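Long-range contact in D-alanyl-lipoteichoic acid synthetase (Streptococcus pneumoniae, PDB 3BMA), which probably takes part in adding D-alanine to lipoteichoic acid during biogenesis of the bacterial cell wall: residues S49-R54 and V103-P108. The protein carries 1 engineered substitution. Numbering follows the deposited sequence.
Sequences SSEWLR and VYVISP
Glu51 and Trp52 reach across to Val103, Val105 and Ser107. The contact is buried, and no hydrogen bond joins the two segments. Ser49 and Glu51 each have a second conformer, in which the following bonds are doubtful. Ser49 N donates a hydrogen bond to Glu51 OE2, 3.0 Å long and bent at 150°, nearly along the C-O axis. Ser49 OG donates another to the same OE2 at 2.6 Å, on the syn side and 21° out of the carboxylate plane.

Ser50 OG hydrogen-bonds a glycerol, and the Ser50 and Glu51 side chains both touch His351. Segment 49-54 follows strand 43-47, beside the C-terminal end of strand 101-105. The parallel sheet, strand order 2-1-3-4-5, suits the alpha/beta fold of the SGNH hydrolase clan. There the loop after the first strand typically carries the nucleophilic serine, and Ser50, touched by His351, is consistent with that position. The glycerol, probably from the crystallisation liquor, is weak evidence of a pocket.

The Glu51 chain bends at chi2 (79°), which turns its carboxylate back to Ser49. Its flank lies against one methyl of Val105, with CD 3.7 Å from CG1. OE1 comes 4.3 Å from Ser107 CB.

Trp52 brings CZ2 and CH2 of its six-membered ring to Val105 CG2, CH2 at 3.7 Å. CH2 also meets Val103 CG1 at 4.0 Å. Val105 therefore divides its branches, CG1 to Glu51 and CG2 to Trp52. Glu51 CB sits over one face of the indole, 4.3 Å above its plane. Phe46 packs edge-to-face with Trp52, and Phe360 touches both Trp52 and Val103.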
loop_
_atom_site.group_PDB
_atom_site.type_symbol
_atom_site.label_atom_id
_atom_site.label_comp_id
_atom_site.label_asym_id
_atom_site.label_seq_id
_atom_site.Cartn_x
_atom_site.Cartn_y
_atom_site.Cartn_z
ATOM N N SER C 49 -14.113 -13.202 36.008
ATOM C CA SER C 49 -13.930 -14.512 35.381
ATOM C C SER C 49 -15.259 -15.259 35.350
ATOM O O SER C 49 -16.172 -14.860 34.623
ATOM C CB SER C 49 -12.834 -15.330 36.075
ATOM O OG SER C 49 -13.112 -15.522 37.452
ATOM N N SER C 50 -15.380 -16.324 36.143
ATOM C CA SER C 50 -16.606 -17.123 36.208
ATOM C C SER C 50 -17.585 -16.580 37.249
ATOM O O SER C 50 -18.589 -17.231 37.550
ATOM C CB SER C 50 -16.283 -18.582 36.543
ATOM O OG SER C 50 -14.990 -18.954 36.111
ATOM N N GLU C 51 -17.286 -15.388 37.773
ATOM C CA GLU C 51 -18.066 -14.771 38.847
ATOM C C GLU C 51 -19.515 -14.496 38.466
ATOM O O GLU C 51 -20.413 -14.662 39.286
ATOM C CB GLU C 51 -17.401 -13.476 39.325
ATOM C CG GLU C 51 -16.419 -13.649 40.484
ATOM C CD GLU C 51 -15.051 -14.173 40.061
ATOM O OE1 GLU C 51 -14.317 -14.672 40.942
ATOM O OE2 GLU C 51 -14.704 -14.085 38.860
ATOM N N TRP C 52 -19.742 -14.085 37.219
ATOM C CA TRP C 52 -21.088 -13.720 36.762
ATOM C C TRP C 52 -21.872 -14.885 36.170
ATOM O O TRP C 52 -23.021 -14.712 35.767
ATOM C CB TRP C 52 -21.034 -12.581 35.730
ATOM C CG TRP C 52 -19.896 -11.617 35.889
ATOM C CD1 TRP C 52 -18.856 -11.433 35.024
ATOM C CD2 TRP C 52 -19.682 -10.704 36.975
ATOM N NE1 TRP C 52 -18.006 -10.463 35.500
ATOM C CE2 TRP C 52 -18.485 -10.003 36.698
ATOM C CE3 TRP C 52 -20.379 -10.416 38.158
ATOM C CZ2 TRP C 52 -17.972 -9.025 37.560
ATOM C CZ3 TRP C 52 -19.868 -9.446 39.014
ATOM C CH2 TRP C 52 -18.676 -8.761 38.708
ATOM N N LEU C 53 -21.251 -16.063 36.117
ATOM C CA LEU C 53 -21.841 -17.227 35.453
ATOM C C LEU C 53 -23.036 -17.857 36.170
ATOM O O LEU C 53 -24.022 -18.220 35.522
ATOM C CB LEU C 53 -20.777 -18.292 35.173
ATOM C CG LEU C 53 -20.066 -18.199 33.824
ATOM C CD1 LEU C 53 -18.876 -19.136 33.802
ATOM C CD2 LEU C 53 -21.026 -18.520 32.682
ATOM N N ARG C 54 -22.942 -17.997 37.492
ATOM C CA ARG C 54 -24.035 -18.563 38.279
ATOM C C ARG C 54 -24.932 -17.477 38.862
ATOM O O ARG C 54 -24.472 -16.596 39.598
ATOM C CB ARG C 54 -23.514 -19.501 39.378
ATOM C CG ARG C 54 -23.044 -20.877 38.891
ATOM C CD ARG C 54 -24.201 -21.857 38.640
ATOM N NE ARG C 54 -24.634 -21.868 37.241
ATOM C CZ ARG C 54 -25.790 -21.382 36.793
ATOM N NH1 ARG C 54 -26.072 -21.446 35.498
ATOM N NH2 ARG C 54 -26.668 -20.834 37.627
ATOM N N VAL C 103 -16.737 -2.164 37.087
ATOM C CA VAL C 103 -16.520 -3.112 38.185
ATOM C C VAL C 103 -15.450 -4.105 37.737
ATOM O O VAL C 103 -15.567 -4.709 36.672
ATOM C CB VAL C 103 -17.821 -3.877 38.559
ATOM C CG1 VAL C 103 -17.537 -4.985 39.573
ATOM C CG2 VAL C 103 -18.861 -2.925 39.100
ATOM N N TYR C 104 -14.404 -4.260 38.540
ATOM C CA TYR C 104 -13.322 -5.179 38.214
ATOM C C TYR C 104 -13.043 -6.126 39.378
ATOM O O TYR C 104 -12.509 -5.715 40.402
ATOM C CB TYR C 104 -12.060 -4.397 37.829
ATOM C CG TYR C 104 -11.023 -5.221 37.106
ATOM C CD1 TYR C 104 -11.070 -5.365 35.721
ATOM C CD2 TYR C 104 -9.996 -5.855 37.800
ATOM C CE1 TYR C 104 -10.131 -6.126 35.046
ATOM C CE2 TYR C 104 -9.049 -6.620 37.135
ATOM C CZ TYR C 104 -9.123 -6.745 35.757
ATOM O OH TYR C 104 -8.196 -7.502 35.091
ATOM N N VAL C 105 -13.417 -7.392 39.214
ATOM C CA VAL C 105 -13.104 -8.438 40.188
ATOM C C VAL C 105 -11.612 -8.773 40.130
ATOM O O VAL C 105 -11.055 -8.910 39.045
ATOM C CB VAL C 105 -13.958 -9.699 39.925
ATOM C CG1 VAL C 105 -13.467 -10.898 40.737
ATOM C CG2 VAL C 105 -15.412 -9.410 40.234
ATOM N N ILE C 106 -10.959 -8.845 41.292
ATOM C CA ILE C 106 -9.577 -9.323 41.377
ATOM C C ILE C 106 -9.525 -10.487 42.355
ATOM O O ILE C 106 -9.477 -10.288 43.574
ATOM C CB ILE C 106 -8.584 -8.242 41.870
ATOM C CG1 ILE C 106 -8.704 -6.944 41.077
ATOM C CG2 ILE C 106 -7.155 -8.751 41.776
ATOM C CD1 ILE C 106 -7.792 -5.853 41.601
ATOM N N SER C 107 -9.540 -11.704 41.823
ATOM C CA SER C 107 -9.482 -12.890 42.665
ATOM C C SER C 107 -8.029 -13.252 42.951
ATOM O O SER C 107 -7.234 -13.391 42.020
ATOM C CB SER C 107 -10.222 -14.055 42.016
ATOM O OG SER C 107 -10.219 -15.182 42.867
ATOM N N PRO C 108 -7.668 -13.366 44.246
ATOM C CA PRO C 108 -6.316 -13.749 44.664
ATOM C C PRO C 108 -5.851 -15.127 44.175
ATOM O O PRO C 108 -4.647 -15.368 44.105
ATOM C CB PRO C 108 -6.400 -13.715 46.195
ATOM C CG PRO C 108 -7.528 -12.776 46.482
ATOM C CD PRO C 108 -8.522 -13.062 45.410
#